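Local coordinates for malonyl CoA-acyl carrier protein transacylase (PDB 2QC3) that transfers the malonyl group from malonyl-CoA to holo acyl carrier protein, supplying malonyl-ACP for fatty acid biosynthesis, at residues A66-A71 against V267-A272; E15-P20 against P62-A67; S19-L24 against R289-P294; K84-A89 against P218-L223; A115-E120 against D204-A209. All coordinates share one frame; numbering follows the deposited sequence.

Interaction 1: A66-A71 against V267-A272; sequences AATLLA and VEFPPA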
# COMPACT_ATOMS: atom_id res chain seq x y z
N ALA A 66 2.57 7.94 6.41
CA ALA A 66 3.29 9.12 6.88
C ALA A 66 4.69 9.20 6.24
O ALA A 66 5.11 10.26 5.78
CB ALA A 66 3.41 9.10 8.41
N ALA A 67 5.40 8.08 6.23
CA ALA A 67 6.73 8.03 5.64
C ALA A 67 6.65 8.38 4.16
O ALA A 67 7.46 9.16 3.64
CB ALA A 67 7.32 6.64 5.81
N THR A 68 5.66 7.81 3.49
CA THR A 68 5.47 8.06 2.07
C THR A 68 5.23 9.52 1.74
O THR A 68 5.85 10.07 0.83
CB THR A 68 4.31 7.22 1.48
OG1 THR A 68 4.70 5.84 1.47
CG2 THR A 68 4.01 7.65 0.04
N LEU A 69 4.33 10.15 2.49
CA LEU A 69 4.00 11.54 2.23
C LEU A 69 5.09 12.53 2.63
O LEU A 69 5.20 13.59 2.03
CB LEU A 69 2.66 11.88 2.89
CG LEU A 69 1.54 10.94 2.38
CD1 LEU A 69 0.18 11.36 2.93
CD2 LEU A 69 1.53 10.95 0.85
N LEU A 70 5.90 12.20 3.63
CA LEU A 70 6.99 13.10 4.01
C LEU A 70 7.89 13.25 2.78
O LEU A 70 8.29 14.36 2.42
CB LEU A 70 7.82 12.53 5.16
CG LEU A 70 7.26 12.62 6.57
CD1 LEU A 70 8.20 11.88 7.51
CD2 LEU A 70 7.12 14.08 6.99
N ALA A 71 8.18 12.12 2.14
CA ALA A 71 9.02 12.09 0.95
C ALA A 71 8.34 12.86 -0.17
O ALA A 71 8.98 13.64 -0.88
CB ALA A 71 9.27 10.65 0.53
N VAL A 267 9.47 5.22 -9.76
CA VAL A 267 9.92 5.74 -8.48
C VAL A 267 9.05 5.12 -7.40
O VAL A 267 7.82 5.25 -7.42
CB VAL A 267 9.79 7.28 -8.40
CG1 VAL A 267 10.31 7.78 -7.06
CG2 VAL A 267 10.55 7.93 -9.55
N GLU A 268 9.69 4.42 -6.47
CA GLU A 268 8.96 3.81 -5.37
C GLU A 268 9.28 4.63 -4.14
O GLU A 268 10.46 4.87 -3.83
CB GLU A 268 9.36 2.35 -5.16
CG GLU A 268 8.89 1.75 -3.83
CD GLU A 268 8.94 0.23 -3.78
OE1 GLU A 268 9.79 -0.38 -4.46
OE2 GLU A 268 8.12 -0.37 -3.05
N PHE A 269 8.24 5.06 -3.45
CA PHE A 269 8.39 5.86 -2.25
C PHE A 269 8.66 4.99 -1.03
O PHE A 269 8.40 3.79 -1.05
CB PHE A 269 7.12 6.69 -2.02
CG PHE A 269 6.97 7.84 -2.97
CD1 PHE A 269 6.72 7.62 -4.31
CD2 PHE A 269 7.10 9.15 -2.51
CE1 PHE A 269 6.59 8.68 -5.19
CE2 PHE A 269 6.98 10.22 -3.39
CZ PHE A 269 6.72 9.99 -4.73
N PRO A 270 9.23 5.58 0.03
CA PRO A 270 9.52 4.82 1.25
C PRO A 270 8.25 4.57 2.08
O PRO A 270 7.26 5.28 1.94
CB PRO A 270 10.51 5.72 1.99
CG PRO A 270 10.11 7.09 1.56
CD PRO A 270 9.89 6.90 0.07
N PRO A 271 8.27 3.53 2.93
CA PRO A 271 9.42 2.64 3.09
C PRO A 271 9.51 1.69 1.90
O PRO A 271 8.72 0.75 1.78
CB PRO A 271 9.10 1.92 4.40
CG PRO A 271 7.60 1.85 4.39
CD PRO A 271 7.22 3.24 3.92
N ALA A 272 10.45 1.96 1.00
CA ALA A 272 10.65 1.16 -0.20
C ALA A 272 10.48 -0.33 0.09
O ALA A 272 11.03 -0.85 1.07
CB ALA A 272 12.03 1.42 -0.77
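Here the loop leaving strand 263-268 of the parallel sheet in this FabD-family acyltransferase turns across helix 57-77, and residues 269-271 lie against one and a half turns of it. Thr68, at the centre, works with both of its branches. Its chi1 of -69° sets CG2 anti to the backbone N and OG1 anti to the carbonyl carbon. The hydroxyl can then reach the loop while the methyl turns to Phe269: Thr68 CG2 meets Phe269 CB at 3.9 Å, the two side chains crossing at about a right angle. The ring of Phe269 stands further along the helix and comes to it obliquely: CD2 is 3.7 Å from the carbonyl O of Thr68, and it also meets the methyl of Ala71. That methyl is shared, since Pro270 CG touches Ala71 CB at 3.8 Å. One turn back, Ala67 points its methyl at the next ring, with CB 3.9 Å from Pro271 CD. The short side chains of Ala67, Thr68 and Ala71 let the two proline rings and the phenylalanine come close to the helix. The peptide bond between Pro270 and Pro271 is cis, and the Pro270 carbonyl just ahead of it is directed at the helix. Everything that touches is buried, so this oxygen needs a partner, and Thr68 supplies it. The single hydroxyl proton lies between two carbonyls, this one and Ile64 O of its own helix. Toward the loop, Thr68 OG1 donates to Pro270 O at 2.7 Å, approaching in the carbonyl plane with a C=O...donor angle of 157°.

Interaction 2: E15-P20 against P62-A67; sequences EGMLSP and PLIVAA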
# COMPACT_ATOMS: atom_id res chain seq x y z
N GLU A 15 11.69 -0.28 12.10
CA GLU A 15 12.02 0.67 13.15
C GLU A 15 12.96 1.76 12.65
O GLU A 15 13.86 1.51 11.84
CB GLU A 15 12.63 -0.05 14.36
CG GLU A 15 13.77 -1.01 14.02
CD GLU A 15 14.22 -1.81 15.23
OE1 GLU A 15 13.41 -2.58 15.80
OE2 GLU A 15 15.40 -1.68 15.62
N GLY A 16 12.73 2.99 13.11
CA GLY A 16 13.55 4.11 12.70
C GLY A 16 13.34 4.55 11.27
O GLY A 16 14.10 5.36 10.75
N MET A 17 12.31 4.02 10.62
CA MET A 17 12.01 4.36 9.23
C MET A 17 11.82 5.85 8.95
O MET A 17 12.03 6.31 7.83
CB MET A 17 10.78 3.58 8.74
CG MET A 17 9.52 3.84 9.55
SD MET A 17 8.13 2.79 9.04
CE MET A 17 7.48 3.75 7.69
N LEU A 18 11.43 6.61 9.97
CA LEU A 18 11.21 8.05 9.79
C LEU A 18 12.42 8.90 10.18
O LEU A 18 12.47 10.09 9.84
CB LEU A 18 10.01 8.51 10.60
CG LEU A 18 8.61 8.05 10.19
CD1 LEU A 18 7.58 8.77 11.04
CD2 LEU A 18 8.39 8.35 8.71
N SER A 19 13.37 8.31 10.89
CA SER A 19 14.56 9.04 11.33
C SER A 19 15.21 9.89 10.25
O SER A 19 15.38 11.09 10.40
CB SER A 19 15.59 8.07 11.91
OG SER A 19 15.10 7.47 13.08
N PRO A 20 15.59 9.26 9.13
CA PRO A 20 16.23 10.00 8.04
C PRO A 20 15.34 11.05 7.37
O PRO A 20 15.83 11.85 6.58
CB PRO A 20 16.65 8.90 7.08
CG PRO A 20 15.56 7.88 7.26
CD PRO A 20 15.38 7.85 8.75
N PRO A 62 -0.78 3.95 9.27
CA PRO A 62 -0.59 5.40 9.21
C PRO A 62 0.89 5.77 9.17
O PRO A 62 1.27 6.80 8.61
CB PRO A 62 -1.28 5.89 10.48
CG PRO A 62 -1.04 4.77 11.43
CD PRO A 62 -1.31 3.55 10.59
N LEU A 63 1.72 4.93 9.76
CA LEU A 63 3.16 5.16 9.80
C LEU A 63 3.72 5.05 8.38
O LEU A 63 4.52 5.90 7.96
CB LEU A 63 3.81 4.12 10.72
CG LEU A 63 5.26 4.34 11.16
CD1 LEU A 63 5.41 5.68 11.86
CD2 LEU A 63 5.67 3.20 12.09
N ILE A 64 3.31 4.02 7.66
CA ILE A 64 3.76 3.83 6.28
C ILE A 64 3.31 4.98 5.39
O ILE A 64 4.09 5.50 4.59
CB ILE A 64 3.25 2.50 5.70
CG1 ILE A 64 3.94 1.33 6.41
CG2 ILE A 64 3.52 2.44 4.19
CD1 ILE A 64 3.33 -0.02 6.09
N VAL A 65 2.05 5.39 5.53
CA VAL A 65 1.52 6.50 4.75
C VAL A 65 2.27 7.77 5.12
O VAL A 65 2.58 8.59 4.25
CB VAL A 65 -0.01 6.69 4.98
CG1 VAL A 65 -0.47 8.00 4.36
CG2 VAL A 65 -0.79 5.53 4.36
N ALA A 66 2.57 7.94 6.41
CA ALA A 66 3.29 9.12 6.88
C ALA A 66 4.69 9.20 6.24
O ALA A 66 5.11 10.26 5.78
CB ALA A 66 3.41 9.10 8.41
N ALA A 67 5.40 8.08 6.23
CA ALA A 67 6.73 8.03 5.64
C ALA A 67 6.65 8.38 4.16
O ALA A 67 7.46 9.16 3.64
CB ALA A 67 7.32 6.64 5.81
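Residues 16-19 fold into a type I turn, closed by the bond from Ser19 N to Gly16 O at 3.0 Å, in the loop between strand 2-7 and helix 27-37. Residues 62-67 are helical, part of 57-77, with a kink at Pro62, and the two backbones come nearest at Leu18 and Ala67. Met17 points at the helix, while Leu18 reaches it with the end of its side chain. Met17 has CG in the crowded position between its backbone N and carbonyl carbon (chi1 59°), which with a straight chi2 brings SD alongside Leu63, 3.9 Å from its CG. The bend at chi3 (-85°) then swings the terminal methyl over the helix backbone. There Met17 CE sits 3.7 Å from Leu63 O and presses on Ala67 CB at 3.5 Å, tighter than usual for two carbons. Leu18 comes in beside it and splits its branches: CD2 drops onto the Ala67 backbone, 3.5 Å from its CA, while CD1 meets Leu63 CD1 at 3.9 Å. Leu63 thus touches both turn residues, crossing each obliquely. Ile31 of helix 27-37 packs on Leu18, and Leu45 of helix 42-47 on Leu63. All the touching groups are buried and none forms a polar bond across the contact, so dispersion and close fit hold the turn to the helix: methyl and thioether groups settled on a helix where Ala66 N and Ala67 N already bond one turn back.

Interaction 3: S19-L24 against R289-P294; sequences SPWLQL and RAVKSP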
# COMPACT_ATOMS: atom_id res chain seq x y z
N SER A 19 13.37 8.31 10.89
CA SER A 19 14.56 9.04 11.33
C SER A 19 15.21 9.89 10.25
O SER A 19 15.38 11.09 10.40
CB SER A 19 15.59 8.07 11.91
OG SER A 19 15.10 7.47 13.08
N PRO A 20 15.59 9.26 9.13
CA PRO A 20 16.23 10.00 8.04
C PRO A 20 15.34 11.05 7.37
O PRO A 20 15.83 11.85 6.58
CB PRO A 20 16.65 8.90 7.08
CG PRO A 20 15.56 7.88 7.26
CD PRO A 20 15.38 7.85 8.75
N TRP A 21 14.05 11.06 7.69
CA TRP A 21 13.16 12.04 7.09
C TRP A 21 12.82 13.20 8.01
O TRP A 21 12.54 14.31 7.55
CB TRP A 21 11.88 11.37 6.58
CG TRP A 21 12.14 10.38 5.49
CD1 TRP A 21 12.24 9.03 5.61
CD2 TRP A 21 12.42 10.68 4.11
NE1 TRP A 21 12.56 8.46 4.40
CE2 TRP A 21 12.68 9.45 3.46
CE3 TRP A 21 12.48 11.86 3.36
CZ2 TRP A 21 12.99 9.37 2.10
CZ3 TRP A 21 12.79 11.78 2.00
CH2 TRP A 21 13.04 10.54 1.39
N LEU A 22 12.87 12.97 9.32
CA LEU A 22 12.57 14.01 10.29
C LEU A 22 13.67 15.07 10.32
O LEU A 22 13.61 16.01 11.12
CB LEU A 22 12.38 13.41 11.68
CG LEU A 22 11.18 12.48 11.87
CD1 LEU A 22 11.15 11.97 13.30
CD2 LEU A 22 9.90 13.22 11.54
N GLN A 23 14.67 14.91 9.47
CA GLN A 23 15.77 15.86 9.40
C GLN A 23 15.41 16.99 8.44
O GLN A 23 15.91 18.11 8.57
CB GLN A 23 17.05 15.16 8.94
CG GLN A 23 17.57 14.10 9.90
CD GLN A 23 18.75 13.32 9.34
OE1 GLN A 23 19.28 12.42 9.99
NE2 GLN A 23 19.16 13.66 8.12
N LEU A 24 14.55 16.70 7.47
CA LEU A 24 14.14 17.69 6.49
C LEU A 24 13.40 18.86 7.13
O LEU A 24 12.81 18.73 8.20
CB LEU A 24 13.23 17.06 5.42
CG LEU A 24 13.85 16.10 4.41
CD1 LEU A 24 12.75 15.47 3.58
CD2 LEU A 24 14.85 16.84 3.53
N ARG A 289 13.83 3.73 -9.20
CA ARG A 289 14.52 4.40 -8.11
C ARG A 289 13.80 4.11 -6.80
O ARG A 289 12.60 4.38 -6.66
CB ARG A 289 14.55 5.91 -8.36
CG ARG A 289 15.49 6.35 -9.48
CD ARG A 289 16.95 6.09 -9.12
NE ARG A 289 17.86 6.56 -10.16
CZ ARG A 289 19.19 6.46 -10.10
NH1 ARG A 289 19.77 5.90 -9.04
NH2 ARG A 289 19.93 6.91 -11.10
N ALA A 290 14.53 3.55 -5.85
CA ALA A 290 14.00 3.22 -4.54
C ALA A 290 14.32 4.35 -3.57
O ALA A 290 15.47 4.49 -3.15
CB ALA A 290 14.60 1.91 -4.04
N VAL A 291 13.32 5.14 -3.22
CA VAL A 291 13.53 6.25 -2.30
C VAL A 291 13.54 5.80 -0.85
O VAL A 291 12.50 5.46 -0.29
CB VAL A 291 12.46 7.34 -2.49
CG1 VAL A 291 12.71 8.49 -1.51
CG2 VAL A 291 12.48 7.85 -3.91
N LYS A 292 14.71 5.80 -0.24
CA LYS A 292 14.84 5.41 1.15
C LYS A 292 15.55 6.49 1.94
O LYS A 292 15.72 6.36 3.15
CB LYS A 292 15.59 4.08 1.26
CG LYS A 292 16.63 3.84 0.17
CD LYS A 292 17.75 4.86 0.23
CE LYS A 292 18.80 4.56 -0.82
NZ LYS A 292 19.97 5.48 -0.72
N SER A 293 15.96 7.55 1.26
CA SER A 293 16.64 8.67 1.91
C SER A 293 16.50 9.96 1.11
O SER A 293 16.45 9.95 -0.11
CB SER A 293 18.12 8.34 2.13
OG SER A 293 18.83 8.20 0.91
N PRO A 294 16.43 11.10 1.82
CA PRO A 294 16.29 12.41 1.17
C PRO A 294 17.37 12.63 0.12
O PRO A 294 17.19 13.40 -0.82
CB PRO A 294 16.42 13.38 2.33
CG PRO A 294 15.82 12.62 3.46
CD PRO A 294 16.42 11.25 3.28
O HOH W 1 13.47 5.76 4.53
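This is an apolar, partly buried contact built on a CH-pi interaction at the edge of the parallel sheet: the loop between strand 2-7 and helix 27-37 meets the chain just after strand 288-290, the outermost strand on that side. Trp21, with CG anti to the carbonyl carbon (chi1 -64°), presents one face of its indole to Pro294, whose CG lies 3.8 Å from the centroid of the six-membered ring and 27° off its normal. The proline crosses the indole obliquely and is offset toward the rim, so CG comes within 3.4 Å of Trp21 CE3. The same CG packs against the Pro20 carbonyl, 3.2 Å from its O, and Leu24 completes the grip with CD2 at 4.0 Å from Pro294 CB. At the indole edge, near its plane, Val291 CG1 touches Trp21 CH2 at 3.6 Å. Beyond the contact, Ala71 of helix 57-77 meets the indole and Leu70 touches the base of the Trp21 side chain, which ties this loop to the helix as well. The ring nitrogen is satisfied through a water lying in the indole plane: Trp21 NE1 donates to it at 2.9 Å, and the water in turn donates to Lys292 O at 2.7 Å.

Interaction 4: K84-A89 against P218-L223; sequences KDVIVA and PTATLL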
# COMPACT_ATOMS: atom_id res chain seq x y z
N LYS A 84 6.59 17.43 -15.00
CA LYS A 84 6.69 16.09 -15.56
C LYS A 84 5.41 15.27 -15.34
O LYS A 84 4.86 15.25 -14.24
CB LYS A 84 7.87 15.35 -14.92
CG LYS A 84 9.19 16.08 -15.07
CD LYS A 84 10.28 15.40 -14.26
CE LYS A 84 11.60 16.14 -14.38
NZ LYS A 84 12.64 15.52 -13.51
N ASP A 85 4.94 14.60 -16.39
CA ASP A 85 3.74 13.79 -16.26
C ASP A 85 3.99 12.53 -15.47
O ASP A 85 5.01 11.85 -15.63
CB ASP A 85 3.17 13.43 -17.63
CG ASP A 85 2.33 14.54 -18.22
OD1 ASP A 85 2.86 15.34 -19.01
OD2 ASP A 85 1.13 14.62 -17.87
N VAL A 86 3.04 12.20 -14.60
CA VAL A 86 3.17 11.02 -13.77
C VAL A 86 1.91 10.16 -13.77
O VAL A 86 0.83 10.60 -14.18
CB VAL A 86 3.48 11.41 -12.31
CG1 VAL A 86 4.73 12.27 -12.25
CG2 VAL A 86 2.28 12.15 -11.71
N ILE A 87 2.07 8.92 -13.33
CA ILE A 87 0.96 7.99 -13.22
C ILE A 87 1.19 7.48 -11.79
O ILE A 87 2.31 7.09 -11.45
CB ILE A 87 1.06 6.85 -14.28
CG1 ILE A 87 -0.28 6.14 -14.43
CG2 ILE A 87 2.17 5.88 -13.91
CD1 ILE A 87 -0.83 5.57 -13.16
N VAL A 88 0.16 7.54 -10.96
CA VAL A 88 0.29 7.12 -9.56
C VAL A 88 -0.42 5.82 -9.24
O VAL A 88 -1.48 5.52 -9.77
CB VAL A 88 -0.27 8.22 -8.61
CG1 VAL A 88 0.16 7.97 -7.18
CG2 VAL A 88 0.18 9.59 -9.08
N ALA A 89 0.19 5.03 -8.35
CA ALA A 89 -0.39 3.76 -7.93
C ALA A 89 0.17 3.34 -6.57
O ALA A 89 1.35 3.56 -6.30
CB ALA A 89 -0.11 2.68 -8.96
N PRO A 218 -8.60 13.68 -8.96
CA PRO A 218 -7.15 13.50 -9.04
C PRO A 218 -6.47 14.43 -10.05
O PRO A 218 -7.00 14.68 -11.13
CB PRO A 218 -7.01 12.02 -9.42
CG PRO A 218 -8.28 11.72 -10.15
CD PRO A 218 -9.31 12.45 -9.33
N THR A 219 -5.31 14.93 -9.67
CA THR A 219 -4.54 15.83 -10.53
C THR A 219 -3.64 15.02 -11.45
O THR A 219 -2.94 15.58 -12.30
CB THR A 219 -3.67 16.79 -9.69
OG1 THR A 219 -2.68 16.04 -8.97
CG2 THR A 219 -4.53 17.57 -8.71
N ALA A 220 -3.64 13.71 -11.27
CA ALA A 220 -2.82 12.83 -12.09
C ALA A 220 -3.53 11.51 -12.31
O ALA A 220 -4.51 11.21 -11.64
CB ALA A 220 -1.47 12.60 -11.42
N THR A 221 -3.05 10.73 -13.28
CA THR A 221 -3.64 9.43 -13.55
C THR A 221 -3.43 8.59 -12.28
O THR A 221 -2.30 8.32 -11.88
CB THR A 221 -2.94 8.73 -14.73
OG1 THR A 221 -2.95 9.60 -15.87
CG2 THR A 221 -3.65 7.43 -15.08
N LEU A 222 -4.53 8.21 -11.65
CA LEU A 222 -4.49 7.43 -10.42
C LEU A 222 -5.11 6.06 -10.64
O LEU A 222 -6.31 5.96 -10.94
CB LEU A 222 -5.24 8.19 -9.31
CG LEU A 222 -5.34 7.59 -7.90
CD1 LEU A 222 -3.97 7.49 -7.24
CD2 LEU A 222 -6.25 8.47 -7.07
N LEU A 223 -4.31 5.02 -10.49
CA LEU A 223 -4.78 3.65 -10.66
C LEU A 223 -5.34 3.10 -9.36
O LEU A 223 -5.03 3.61 -8.28
CB LEU A 223 -3.64 2.75 -11.14
CG LEU A 223 -2.98 3.18 -12.45
CD1 LEU A 223 -1.96 2.13 -12.88
CD2 LEU A 223 -4.05 3.35 -13.52
O HOH W 2 -1.12 12.14 -15.34
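Two parallel strands meet here at one edge of the five-stranded parallel sheet: the short, weakly bonded 221-222 is the outermost strand and 86-90 is its inner neighbour. Val88 carries the join with both of its backbone polar atoms. Its N donates to Thr221 O at 2.7 Å with an almost straight N-H...O of 176°. Its own O accepts from Leu223 N at 3.0 Å, and in both bonds the donor lies nearly along the C=O axis. Side chains close over the two faces. On one, Ile87 has CG1 anti to its backbone N (chi1 -163°), which lays CG1 beside the Thr221 methyl. Its tip then crosses Leu223 at about a right angle, CD1 pressing on Leu223 CG at 3.3 Å, closer than usual for carbons. On the other face Val88 CB rests 4.0 Å from Leu222 CD1, while further back along the strand Val86 CG2 meets Ala220 CB at 3.8 Å. Outside this shell, Leu258 of helix 251-260 packs on Ile87 and Leu223, and Ala98 of helix 94-101 packs on Val88 and Leu222, so a helix backs each side. Strand 2-7 bonds to Ile87 and Ala89 from the far edge of 86-90. Strand 86-90 leads into the turn that carries Ser92, an active-site residue by similarity and probably the nucleophile, in a sequence consistent with a nucleophile elbow. Toward residue 84 the strands splay and a water fills in, donating to Val86 O at 2.7 Å and accepting from Thr221 N at 3.2 Å.

Interaction 5: A115-E120 against D204-A209; sequences ATRGAE and DGFAAA. With ACY (acetic acid), chain B.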
# COMPACT_ATOMS: atom_id res chain seq x y z
N ALA A 115 -4.92 5.82 9.68
CA ALA A 115 -4.99 5.40 11.08
C ALA A 115 -6.34 4.75 11.39
O ALA A 115 -6.43 3.80 12.16
CB ALA A 115 -4.76 6.60 12.00
N THR A 116 -7.40 5.27 10.77
CA THR A 116 -8.74 4.71 10.97
C THR A 116 -8.81 3.33 10.33
O THR A 116 -9.37 2.39 10.89
CB THR A 116 -9.82 5.59 10.33
OG1 THR A 116 -9.88 6.84 11.03
CG2 THR A 116 -11.18 4.92 10.41
N ARG A 117 -8.23 3.22 9.13
CA ARG A 117 -8.22 1.97 8.39
C ARG A 117 -7.51 0.91 9.23
O ARG A 117 -7.93 -0.24 9.27
CB ARG A 117 -7.48 2.16 7.05
CG ARG A 117 -7.59 1.00 6.07
CD ARG A 117 -6.97 1.39 4.73
NE ARG A 117 -7.19 0.41 3.67
CZ ARG A 117 -6.55 -0.75 3.57
NH1 ARG A 117 -5.63 -1.10 4.46
NH2 ARG A 117 -6.82 -1.57 2.56
N GLY A 118 -6.45 1.31 9.92
CA GLY A 118 -5.71 0.37 10.74
C GLY A 118 -6.46 -0.07 11.99
O GLY A 118 -6.53 -1.26 12.30
N ALA A 119 -7.00 0.90 12.72
CA ALA A 119 -7.75 0.61 13.94
C ALA A 119 -8.97 -0.25 13.64
O ALA A 119 -9.27 -1.19 14.38
CB ALA A 119 -8.19 1.91 14.62
N GLU A 120 -9.67 0.07 12.56
CA GLU A 120 -10.85 -0.70 12.18
C GLU A 120 -10.52 -2.13 11.74
O GLU A 120 -11.21 -3.07 12.11
CB GLU A 120 -11.62 0.00 11.06
CG GLU A 120 -12.32 1.26 11.50
CD GLU A 120 -13.22 1.03 12.70
OE1 GLU A 120 -14.01 0.07 12.69
OE2 GLU A 120 -13.13 1.82 13.66
N ASP A 204 -17.74 -0.07 8.09
CA ASP A 204 -18.52 1.02 8.67
C ASP A 204 -17.67 2.20 9.12
O ASP A 204 -17.91 3.34 8.72
CB ASP A 204 -19.35 0.51 9.85
CG ASP A 204 -20.60 -0.21 9.41
OD1 ASP A 204 -21.36 -0.68 10.28
OD2 ASP A 204 -20.84 -0.30 8.19
N GLY A 205 -16.69 1.92 9.96
CA GLY A 205 -15.83 2.97 10.46
C GLY A 205 -14.99 3.59 9.37
O GLY A 205 -14.84 4.81 9.29
N PHE A 206 -14.42 2.74 8.50
CA PHE A 206 -13.59 3.24 7.42
C PHE A 206 -14.44 4.06 6.44
O PHE A 206 -14.03 5.13 5.99
CB PHE A 206 -12.92 2.07 6.69
CG PHE A 206 -11.88 2.49 5.69
CD1 PHE A 206 -10.85 3.36 6.06
CD2 PHE A 206 -11.93 2.03 4.38
CE1 PHE A 206 -9.88 3.75 5.14
CE2 PHE A 206 -10.96 2.42 3.45
CZ PHE A 206 -9.93 3.28 3.83
N ALA A 207 -15.63 3.55 6.13
CA ALA A 207 -16.53 4.23 5.21
C ALA A 207 -16.97 5.59 5.75
O ALA A 207 -17.02 6.57 5.02
CB ALA A 207 -17.74 3.35 4.91
N ALA A 208 -17.29 5.64 7.04
CA ALA A 208 -17.73 6.89 7.66
C ALA A 208 -16.62 7.93 7.66
O ALA A 208 -16.84 9.10 7.36
CB ALA A 208 -18.20 6.63 9.09
N ALA A 209 -15.41 7.49 8.00
CA ALA A 209 -14.26 8.40 8.02
C ALA A 209 -14.03 9.00 6.63
O ALA A 209 -13.86 10.21 6.48
CB ALA A 209 -13.01 7.66 8.49
C ACY B . -3.05 -3.51 3.73
O ACY B . -4.25 -3.37 3.61
OXT ACY B . -2.22 -2.45 3.67
CH3 ACY B . -2.46 -4.88 3.96
O HOH W 3 -16.13 -0.39 11.64
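Arg117 has CG anti to its backbone N (chi1 -170°) and stays extended as far as NE, where the last torsion turns the guanidinium aside. Phe206 has its CG anti to N as well, so the two side chains run side by side in the same direction. The aliphatic part of the arginine covers one ring face: CG stands 4.0 Å from the ring centroid in a CH-pi contact, and CB is 3.5 Å from Phe206 CE1. The guanidinium plane is then 85° from the ring. In that plane it meets an acetate, probably from the crystallisation liquor, with Arg117 NH1 donating to its O at 2.8 Å. NH1 is also hydrogen-bonded to Gln61. Arg117 touches His195 and lies near Ser92, both active-site residues by similarity, and Val93 N also binds the acetate, an arrangement consistent with the arginine that grips the malonyl carboxylate in relatives. Beside this pair, Thr116 CG2 packs on Ala209 CB at 3.8 Å, and a water joins Glu120 OE1 to Gly205 N. The two helices, 107-125 and 203-211, run almost antiparallel at 167°, their local axes 8.9 Å apart, with Leu241 of helix 234-243 adding to the packing round Phe206.

Interactions 1, 2 and 3 form one connected patch, their centres 8 to 9 Å apart. Interactions 1 and 2 share Ala66 and Ala67 on helix 57-77, interactions 2 and 3 share Ser19 and Pro20 in the loop before helix 27-37, and interactions 1 and 3 reach neighbouring strands, 263-268 and 288-290. Interaction 4 closes the opposite edge of that same parallel sheet, about 22 Å from interaction 3 between centres. Interaction 5, about 20 Å from interaction 2, touches it through Pro62 and Ala115 and sits by the residues assigned to the active site by similarity. Along the chain, interaction 3 spans interactions 1, 4 and 5, so it brings chain near the two termini together at one edge of the parallel sheet.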